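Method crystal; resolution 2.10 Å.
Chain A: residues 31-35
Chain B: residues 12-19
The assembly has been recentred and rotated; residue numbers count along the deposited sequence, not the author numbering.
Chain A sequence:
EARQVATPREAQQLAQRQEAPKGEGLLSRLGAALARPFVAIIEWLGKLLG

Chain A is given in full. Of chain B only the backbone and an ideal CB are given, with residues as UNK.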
# COMPACT_ATOMS: atom_id res chain seq x y z
N GLY A 31 0.81 24.08 4.79
CA GLY A 31 1.69 24.22 5.93
C GLY A 31 1.58 23.02 6.87
O GLY A 31 0.60 22.27 6.80
N ALA A 32 2.57 22.85 7.74
CA ALA A 32 2.55 21.75 8.70
C ALA A 32 3.15 22.19 10.03
O ALA A 32 4.07 23.01 10.06
CB ALA A 32 3.32 20.57 8.16
N ALA A 33 2.64 21.64 11.12
CA ALA A 33 3.17 21.91 12.44
C ALA A 33 3.13 20.62 13.25
O ALA A 33 2.33 19.73 12.96
CB ALA A 33 2.35 22.98 13.13
N LEU A 34 3.98 20.52 14.27
CA LEU A 34 3.92 19.39 15.17
C LEU A 34 2.56 19.47 15.84
O LEU A 34 2.00 20.56 15.97
CB LEU A 34 5.04 19.45 16.21
CG LEU A 34 5.32 18.19 17.04
CD1 LEU A 34 5.77 17.01 16.17
CD2 LEU A 34 6.37 18.49 18.11
N ALA A 35 2.01 18.32 16.23
CA ALA A 35 0.73 18.32 16.93
C ALA A 35 0.87 17.61 18.27
O ALA A 35 1.71 16.72 18.42
CB ALA A 35 -0.37 17.67 16.07
N UNK B 12 12.18 14.03 7.03
CA UNK B 12 10.85 14.60 6.82
C UNK B 12 10.74 15.97 7.46
O UNK B 12 10.14 16.88 6.89
CB UNK B 12 9.77 13.67 7.38
N UNK B 13 11.32 16.12 8.64
CA UNK B 13 11.22 17.40 9.33
C UNK B 13 12.01 18.51 8.62
O UNK B 13 11.61 19.69 8.64
CB UNK B 13 11.72 17.25 10.77
N UNK B 14 13.11 18.13 7.98
CA UNK B 14 13.84 19.06 7.11
C UNK B 14 12.98 19.45 5.92
O UNK B 14 12.91 20.61 5.56
CB UNK B 14 15.15 18.44 6.63
N UNK B 15 12.33 18.45 5.32
CA UNK B 15 11.48 18.71 4.16
C UNK B 15 10.32 19.63 4.51
O UNK B 15 9.97 20.51 3.72
CB UNK B 15 10.95 17.39 3.59
N UNK B 16 9.73 19.45 5.69
CA UNK B 16 8.58 20.27 6.09
C UNK B 16 8.99 21.55 6.81
O UNK B 16 8.13 22.34 7.20
CB UNK B 16 7.65 19.46 6.99
N UNK B 17 10.30 21.72 7.00
CA UNK B 17 10.86 22.87 7.71
C UNK B 17 10.32 22.99 9.14
O UNK B 17 9.90 24.06 9.58
CB UNK B 17 10.56 24.15 6.94
N UNK B 18 10.33 21.87 9.86
CA UNK B 18 9.87 21.84 11.25
C UNK B 18 11.07 21.64 12.17
O UNK B 18 12.08 21.07 11.75
CB UNK B 18 8.83 20.73 11.46
N UNK B 19 10.98 22.13 13.42
CA UNK B 19 12.11 21.90 14.33
C UNK B 19 12.25 20.39 14.54
O UNK B 19 11.23 19.71 14.64
CB UNK B 19 11.91 22.62 15.66

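Chain A offers a short extended segment made of small and apolar residues: A32(A), A33(A) and L34(A). It carries no charged side chain, so what it presents to chain B is methyl groups and backbone polar atoms. No hydrogen bond joins the two stretches.

Position 12 is helical, and its ideal CB has nothing of this segment of chain A within 5.5 Å. This segment sets no demand on it, and many helix-compatible residues would serve. The deposited residue is L12(B), with chi1 t and chi2 p. Its nearest approach is CD1 of L12(B) to CB of A32(A), 8.0 Å. Its O accepts the helical hydrogen bond from the N of position 16, at 2.9 Å.

Position 13 is also helical. CA-to-CB points sideways, and the ideal CB is too far away for a small side chain to touch this segment. A long one could reach the side chain of L34(A), which is purely apolar. An aromatic reaches it best and an extended methionine could; leucine would fall short. The residue is F13(B). With chi1 at -83° its ring extends to L34(A), and CZ lies 4.0 Å from CD1 of L34(A). That methyl sits at the ring edge, near the ring plane, so the contact does not use the ring face.

Positions 14 and 15 are helical and out of reach. The helical angles suit most residues; glycine is less favoured for its flexibility, and proline for its missing N-H. The segment favours none. They are L14(B) and A15(B).

Position 16 points toward chain A. Its ideal CB is 4.6 Å from CB of A32(A), so even a small side chain would lie near that methyl. Alanine, valine, leucine, isoleucine or methionine would suit. The residue is L16(B), with chi1 m and chi2 t. Its CD2 is 4.5 Å from CB of A32(A), a loose apolar contact.

Position 17 has positive phi (59/47) and is the first residue past the helix to leave helical angles, in a Schellman motif. Glycine fits such angles best; asparagine and aspartate tolerate them better than most. CB points sideways, with nothing of this segment of chain A within 5.5 Å. The residue is D17(B). Its N makes a weak hydrogen bond to O of L14(B), 3.2 Å long, and its carboxylate has no partner on this segment.

Position 18 is extended and points toward chain A. The ideal CB is 5.5 Å from O of A32(A), which leaves room for a medium-sized side chain. A branched apolar one could cover the strand backbone and the A32(A) methyl; a donor might instead seek the carbonyl. The residue is L18(B), with chi1 m and chi2 t. CD1 is 4.3 Å from CB of A32(A). CD2 lies 3.1 Å from O of A32(A), a tight approach, and 4.0 Å from CA of A33(A). Its own N bonds to O of F13(B) at 2.8 Å, closing the helix end.

Position 19 is out of reach. Phi of -63° permits proline, among others. The residue is P19(B).

Chain B (12-19) LFLALDLP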
# COMPACT_ATOMS: atom_id res chain seq x y z
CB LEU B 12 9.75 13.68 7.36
CG LEU B 12 8.31 14.21 7.32
CD1 LEU B 12 7.81 14.42 5.87
CD2 LEU B 12 7.39 13.23 8.03
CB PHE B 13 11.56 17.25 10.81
CG PHE B 13 10.40 16.77 11.65
CD1 PHE B 13 9.93 17.52 12.72
CD2 PHE B 13 9.72 15.60 11.31
CE1 PHE B 13 8.85 17.08 13.47
CE2 PHE B 13 8.63 15.16 12.06
CZ PHE B 13 8.20 15.90 13.14
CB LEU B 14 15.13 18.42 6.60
CG LEU B 14 16.19 18.06 7.61
CD1 LEU B 14 17.44 17.50 6.90
CD2 LEU B 14 16.54 19.29 8.44
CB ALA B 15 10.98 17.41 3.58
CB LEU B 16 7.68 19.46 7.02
CG LEU B 16 7.11 18.17 6.43
CD1 LEU B 16 6.44 17.36 7.55
CD2 LEU B 16 6.12 18.52 5.33
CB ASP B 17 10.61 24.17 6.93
CG ASP B 17 11.55 25.30 7.36
OD1 ASP B 17 12.73 25.01 7.66
OD2 ASP B 17 11.12 26.47 7.39
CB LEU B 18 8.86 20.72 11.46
CG LEU B 18 7.56 20.94 10.70
CD1 LEU B 18 6.62 19.77 10.87
CD2 LEU B 18 6.90 22.25 11.16
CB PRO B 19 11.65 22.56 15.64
CG PRO B 19 10.52 23.49 15.24
CD PRO B 19 9.85 22.78 14.10
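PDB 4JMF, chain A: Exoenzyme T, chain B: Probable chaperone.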